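Local coordinates for protein exotoxin A (Pseudomonas aeruginosa, PDB 1IKP) that probably transfers ADP-ribose from NAD to a protein of the host cell, working as a secreted three-domain bacterial toxin, at residues Glu282-Gln286 / Cys287-Val291; Gly326-Ile329 / Arg330-Pro333. The protein carries 2 engineered substitutions. All coordinates share one frame; numbering follows the deposited sequence.

Both contacts are local ones within the helical part of exotoxin A, and all four segments belong to its targeting region. Interaction 1 comes first along the chain, in the opening turns of helix 282-300; interaction 2 follows in the last turns of helix 323-331, where the chain turns into helix 333-351. Their centres are 14 Å apart, and their nearest atoms, about 5 Å apart, do not touch. The link between them is made by the helices themselves: Ala328 and Ile329 pack on Leu294 of helix 282-300, while Gln335 of helix 333-351 reaches back to Gln286. One contact thus lies in the first turns of a helix and the other at the end of another, and helices 282-300, 323-331 and 333-351 pack together.

Interaction 1 of 2, residues Glu282-Gln286 / Cys287-Val291; sequences EQLEQ and CGYPV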
ATOM      1  N   GLU A 282     -19.663   5.522  -5.277  1.00 39.35           N
ATOM      2  CA  GLU A 282     -19.786   6.567  -4.268  1.00 42.12           C
ATOM      3  C   GLU A 282     -18.450   7.129  -3.767  1.00 35.77           C
ATOM      4  O   GLU A 282     -18.164   8.319  -3.929  1.00 31.25           O
ATOM      5  CB  GLU A 282     -20.585   6.028  -3.078  1.00 61.84           C
ATOM      6  CG  GLU A 282     -20.846   7.042  -1.980  1.00 74.64           C
ATOM      7  CD  GLU A 282     -21.808   8.129  -2.411  1.00 80.13           C
ATOM      8  OE1 GLU A 282     -21.493   8.860  -3.375  1.00 81.22           O
ATOM      9  OE2 GLU A 282     -22.883   8.253  -1.784  1.00 81.45           O
ATOM     10  N   GLN A 283     -17.633   6.274  -3.157  1.00 31.66           N
ATOM     11  CA  GLN A 283     -16.348   6.712  -2.617  1.00 27.57           C
ATOM     12  C   GLN A 283     -15.401   7.240  -3.696  1.00 25.85           C
ATOM     13  O   GLN A 283     -14.552   8.087  -3.431  1.00 21.96           O
ATOM     14  CB  GLN A 283     -15.680   5.568  -1.840  1.00 29.49           C
ATOM     15  CG  GLN A 283     -14.405   5.995  -1.104  1.00 30.11           C
ATOM     16  CD  GLN A 283     -14.666   7.011   0.000  1.00 31.44           C
ATOM     17  OE1 GLN A 283     -15.724   7.643   0.044  1.00 31.92           O
ATOM     18  NE2 GLN A 283     -13.689   7.185   0.893  1.00 29.16           N
ATOM     19  N   LEU A 284     -15.546   6.741  -4.916  1.00 27.36           N
ATOM     20  CA  LEU A 284     -14.705   7.200  -6.011  1.00 27.39           C
ATOM     21  C   LEU A 284     -15.109   8.615  -6.427  1.00 26.62           C
ATOM     22  O   LEU A 284     -14.262   9.494  -6.585  1.00 24.44           O
ATOM     23  CB  LEU A 284     -14.836   6.260  -7.212  1.00 33.14           C
ATOM     24  CG  LEU A 284     -13.631   5.370  -7.524  1.00 36.70           C
ATOM     25  CD1 LEU A 284     -13.966   4.446  -8.683  1.00 39.41           C
ATOM     26  CD2 LEU A 284     -12.431   6.234  -7.870  1.00 38.50           C
ATOM     27  N   GLU A 285     -16.411   8.831  -6.581  1.00 26.17           N
ATOM     28  CA  GLU A 285     -16.929  10.127  -6.995  1.00 27.25           C
ATOM     29  C   GLU A 285     -16.834  11.207  -5.923  1.00 27.94           C
ATOM     30  O   GLU A 285     -16.642  12.382  -6.235  1.00 28.14           O
ATOM     31  CB  GLU A 285     -18.394   9.995  -7.416  1.00 29.43           C
ATOM     32  CG  GLU A 285     -18.652   9.028  -8.562  1.00 31.45           C
ATOM     33  CD  GLU A 285     -17.980   9.462  -9.845  1.00 33.89           C
ATOM     34  OE1 GLU A 285     -17.755  10.684 -10.014  1.00 34.31           O
ATOM     35  OE2 GLU A 285     -17.692   8.583 -10.690  1.00 33.31           O
ATOM     36  N   GLN A 286     -16.976  10.818  -4.663  1.00 29.20           N
ATOM     37  CA  GLN A 286     -16.942  11.791  -3.582  1.00 33.25           C
ATOM     38  C   GLN A 286     -15.576  12.007  -2.963  1.00 28.32           C
ATOM     39  O   GLN A 286     -15.289  13.097  -2.474  1.00 23.94           O
ATOM     40  CB  GLN A 286     -17.930  11.397  -2.483  1.00 52.52           C
ATOM     41  CG  GLN A 286     -19.373  11.294  -2.942  1.00 67.07           C
ATOM     42  CD  GLN A 286     -20.333  11.101  -1.784  1.00 73.93           C
ATOM     43  OE1 GLN A 286     -20.197  10.163  -0.996  1.00 76.47           O
ATOM     44  NE2 GLN A 286     -21.310  11.992  -1.673  1.00 75.70           N
ATOM     45  N   CYS A 287     -14.732  10.981  -2.983  1.00 24.20           N
ATOM     46  CA  CYS A 287     -13.412  11.108  -2.385  1.00 20.10           C
ATOM     47  C   CYS A 287     -12.265  10.906  -3.370  1.00 17.46           C
ATOM     48  O   CYS A 287     -11.436  11.789  -3.537  1.00 16.27           O
ATOM     49  CB  CYS A 287     -13.261  10.110  -1.231  1.00 20.23           C
ATOM     50  SG  CYS A 287     -11.774  10.307  -0.176  1.00 22.49           S
ATOM     51  N   GLY A 288     -12.224   9.729  -3.997  1.00 16.67           N
ATOM     52  CA  GLY A 288     -11.154   9.384  -4.928  1.00 17.02           C
ATOM     53  C   GLY A 288     -10.770  10.393  -5.991  1.00 18.16           C
ATOM     54  O   GLY A 288      -9.671  10.940  -5.970  1.00 17.01           O
ATOM     55  N   TYR A 289     -11.678  10.644  -6.927  1.00 20.22           N
ATOM     56  CA  TYR A 289     -11.386  11.591  -7.996  1.00 21.71           C
ATOM     57  C   TYR A 289     -11.197  13.016  -7.462  1.00 20.63           C
ATOM     58  O   TYR A 289     -10.309  13.727  -7.916  1.00 20.71           O
ATOM     59  CB  TYR A 289     -12.497  11.525  -9.059  1.00 24.42           C
ATOM     60  CG  TYR A 289     -12.576  10.179  -9.769  1.00 27.27           C
ATOM     61  CD1 TYR A 289     -13.808   9.589 -10.056  1.00 28.81           C
ATOM     62  CD2 TYR A 289     -11.419   9.489 -10.139  1.00 29.34           C
ATOM     63  CE1 TYR A 289     -13.886   8.342 -10.687  1.00 31.65           C
ATOM     64  CE2 TYR A 289     -11.488   8.243 -10.771  1.00 30.04           C
ATOM     65  CZ  TYR A 289     -12.723   7.675 -11.038  1.00 31.97           C
ATOM     66  OH  TYR A 289     -12.793   6.429 -11.635  1.00 34.30           O
ATOM     67  N   PRO A 290     -12.036  13.457  -6.498  1.00 21.62           N
ATOM     68  CA  PRO A 290     -11.837  14.816  -5.984  1.00 21.80           C
ATOM     69  C   PRO A 290     -10.444  15.007  -5.371  1.00 21.89           C
ATOM     70  O   PRO A 290      -9.791  16.021  -5.608  1.00 23.17           O
ATOM     71  CB  PRO A 290     -12.949  14.956  -4.950  1.00 21.72           C
ATOM     72  CG  PRO A 290     -14.066  14.174  -5.574  1.00 23.05           C
ATOM     73  CD  PRO A 290     -13.339  12.921  -6.063  1.00 21.50           C
ATOM     74  N   VAL A 291      -9.982  14.024  -4.598  1.00 19.31           N
ATOM     75  CA  VAL A 291      -8.664  14.132  -3.983  1.00 17.87           C
ATOM     76  C   VAL A 291      -7.549  14.085  -5.028  1.00 18.50           C
ATOM     77  O   VAL A 291      -6.572  14.831  -4.932  1.00 17.95           O
ATOM     78  CB  VAL A 291      -8.465  13.017  -2.920  1.00 15.82           C
ATOM     79  CG1 VAL A 291      -6.995  12.915  -2.520  1.00 15.63           C
ATOM     80  CG2 VAL A 291      -9.300  13.333  -1.680  1.00 18.04           C
TER
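Cys287 CB lies against the side-chain amide of Gln283, 3.6 Å from Gln283 CD. A cysteine suits the place because SG, swung anti to its own backbone N (chi1 -170°), forms the disulfide with Cys265; Gln283 NE2 donates to the carbonyl of that same Cys265, so a covalent and a polar tie fasten this turn to helix 255-265. Gln283 O accepts twice, from Gly288 N at 2.9 Å, in the carbonyl plane and nearly straight, and from Cys287 N, which comes from above that plane. The five-residue reach to Gly288 belongs to a wider pi-type turn, a local bulge near the start of helix 282-300. Glycine fits here because Leu284 CD2 lies close to where a side chain would begin. Tyr289 N repeats the wide spacing, bonding Leu284 O at 2.8 Å. Its ring, with CG beside the backbone N (chi1 -64°), lies under the leucine: Leu284 CD2 sits 3.7 Å from the ring centroid, a CH-pi contact over one face, displaced toward the rim. Glu285 OE2 meets the ring at its edge, in plane, 3.8 Å from Tyr289 CE1, while the phenol OH bonds Pro278 O. Pro290 has no N-H to give the preceding turn, and the helix kinks there; its ring CG packs 3.2 Å from Glu285 O.

Interaction 2 of 2, residues Gly326-Ile329 / Arg330-Pro333; sequences GEAI and REQP
Arg330 folds back over the preceding turn of helix 323-331 to reach Glu327, an i to i+3 salt bridge close to the helix's C-terminal end. The compact side lies over Gly326, where the absence of a side chain lets the guanidinium settle flat: Gly326 O stands 3.4 Å above its plane, over the centre, while bonding Arg330 N at 3.0 Å. The bend in the arginine chain at chi3 (-62°) brings the group back to this position. Arg330 NH1 donates to Ser321 O and Ala315 O, so the cation also ties the helix to neighbouring backbone. Apolar side chains suit the buried faces: Ala328 packs on helix 282-300, and Ile329 on both that helix and helix 308-317.

Glu327 and Glu331 lie on the exposed side, where carboxylates are readily hydrated. At the helix end the bonding slackens: Gln332 N donates to Ile329 O at 3.2 Å from well above the carbonyl plane, and Gln332 occupies the N-cap position of the helix that starts at Pro333. The salt bridge is short, Arg330 NH2 to Glu327 OE1 2.6 Å, in the guanidinium plane but above that of the carboxylate. A water donates to Glu327 OE2 at 2.6 Å and accepts from Arg330 NE.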
ATOM      1  N   GLY A 326      -8.139  26.956  -5.684  1.00 27.12           N
ATOM      2  CA  GLY A 326      -8.813  27.624  -4.589  1.00 26.15           C
ATOM      3  C   GLY A 326     -10.245  27.155  -4.440  1.00 26.94           C
ATOM      4  O   GLY A 326     -10.728  26.955  -3.332  1.00 25.36           O
ATOM      5  N   GLU A 327     -10.931  26.979  -5.562  1.00 28.87           N
ATOM      6  CA  GLU A 327     -12.315  26.537  -5.535  1.00 31.68           C
ATOM      7  C   GLU A 327     -12.399  25.083  -5.068  1.00 31.00           C
ATOM      8  O   GLU A 327     -13.311  24.715  -4.335  1.00 31.19           O
ATOM      9  CB  GLU A 327     -12.935  26.668  -6.928  1.00 36.89           C
ATOM     10  CG  GLU A 327     -14.446  26.598  -6.942  1.00 41.38           C
ATOM     11  CD  GLU A 327     -15.073  27.638  -6.038  1.00 43.88           C
ATOM     12  OE1 GLU A 327     -14.603  28.797  -6.050  1.00 46.13           O
ATOM     13  OE2 GLU A 327     -16.036  27.301  -5.317  1.00 44.88           O
ATOM     14  N   ALA A 328     -11.444  24.267  -5.505  1.00 29.89           N
ATOM     15  CA  ALA A 328     -11.418  22.859  -5.124  1.00 28.35           C
ATOM     16  C   ALA A 328     -11.298  22.763  -3.609  1.00 27.19           C
ATOM     17  O   ALA A 328     -11.981  21.960  -2.979  1.00 26.78           O
ATOM     18  CB  ALA A 328     -10.242  22.159  -5.793  1.00 29.14           C
ATOM     19  N   ILE A 329     -10.431  23.600  -3.044  1.00 25.49           N
ATOM     20  CA  ILE A 329     -10.204  23.644  -1.598  1.00 23.24           C
ATOM     21  C   ILE A 329     -11.452  24.099  -0.856  1.00 24.95           C
ATOM     22  O   ILE A 329     -11.887  23.454   0.100  1.00 23.95           O
ATOM     23  CB  ILE A 329      -9.019  24.586  -1.252  1.00 21.60           C
ATOM     24  CG1 ILE A 329      -7.712  23.960  -1.759  1.00 20.82           C
ATOM     25  CG2 ILE A 329      -8.974  24.862   0.243  1.00 22.40           C
ATOM     26  CD1 ILE A 329      -6.523  24.854  -1.641  1.00 20.01           C
ATOM     27  N   ARG A 330     -12.040  25.203  -1.303  1.00 24.97           N
ATOM     28  CA  ARG A 330     -13.241  25.714  -0.662  1.00 25.56           C
ATOM     29  C   ARG A 330     -14.405  24.726  -0.790  1.00 24.83           C
ATOM     30  O   ARG A 330     -15.290  24.700   0.058  1.00 25.61           O
ATOM     31  CB  ARG A 330     -13.629  27.079  -1.262  1.00 24.68           C
ATOM     32  CG  ARG A 330     -12.726  28.249  -0.853  1.00 24.29           C
ATOM     33  CD  ARG A 330     -13.300  29.586  -1.358  1.00 24.13           C
ATOM     34  NE  ARG A 330     -13.382  29.613  -2.812  1.00 24.70           N
ATOM     35  CZ  ARG A 330     -12.382  29.959  -3.611  1.00 22.27           C
ATOM     36  NH1 ARG A 330     -11.215  30.324  -3.103  1.00 24.60           N
ATOM     37  NH2 ARG A 330     -12.537  29.900  -4.928  1.00 27.00           N
ATOM     38  N   GLU A 331     -14.397  23.908  -1.843  1.00 28.96           N
ATOM     39  CA  GLU A 331     -15.466  22.925  -2.049  1.00 32.07           C
ATOM     40  C   GLU A 331     -15.490  21.800  -1.010  1.00 31.42           C
ATOM     41  O   GLU A 331     -16.550  21.260  -0.697  1.00 30.61           O
ATOM     42  CB  GLU A 331     -15.359  22.294  -3.442  1.00 39.77           C
ATOM     43  CG  GLU A 331     -15.709  23.214  -4.598  1.00 46.09           C
ATOM     44  CD  GLU A 331     -15.670  22.498  -5.938  1.00 49.89           C
ATOM     45  OE1 GLU A 331     -14.624  21.898  -6.268  1.00 50.02           O
ATOM     46  OE2 GLU A 331     -16.685  22.537  -6.664  1.00 52.33           O
ATOM     47  N   GLN A 332     -14.314  21.443  -0.498  1.00 31.69           N
ATOM     48  CA  GLN A 332     -14.175  20.374   0.496  1.00 32.61           C
ATOM     49  C   GLN A 332     -13.002  20.742   1.404  1.00 28.21           C
ATOM     50  O   GLN A 332     -11.919  20.182   1.288  1.00 24.37           O
ATOM     51  CB  GLN A 332     -13.873  19.045  -0.202  1.00 41.60           C
ATOM     52  CG  GLN A 332     -14.960  18.562  -1.147  1.00 49.34           C
ATOM     53  CD  GLN A 332     -16.205  18.095  -0.419  1.00 52.79           C
ATOM     54  OE1 GLN A 332     -17.231  17.814  -1.040  1.00 55.13           O
ATOM     55  NE2 GLN A 332     -16.120  18.002   0.905  1.00 53.47           N
ATOM     56  N   PRO A 333     -13.209  21.693   2.325  1.00 25.38           N
ATOM     57  CA  PRO A 333     -12.163  22.144   3.244  1.00 22.93           C
ATOM     58  C   PRO A 333     -11.328  21.092   3.975  1.00 20.31           C
ATOM     59  O   PRO A 333     -10.102  21.118   3.894  1.00 19.49           O
ATOM     60  CB  PRO A 333     -12.928  23.051   4.204  1.00 26.49           C
ATOM     61  CG  PRO A 333     -13.958  23.656   3.307  1.00 27.18           C
ATOM     62  CD  PRO A 333     -14.455  22.452   2.548  1.00 28.35           C
TER
HETATM   63  O   HOH W   1     -16.446  28.402  -2.946  1.00 47.33           O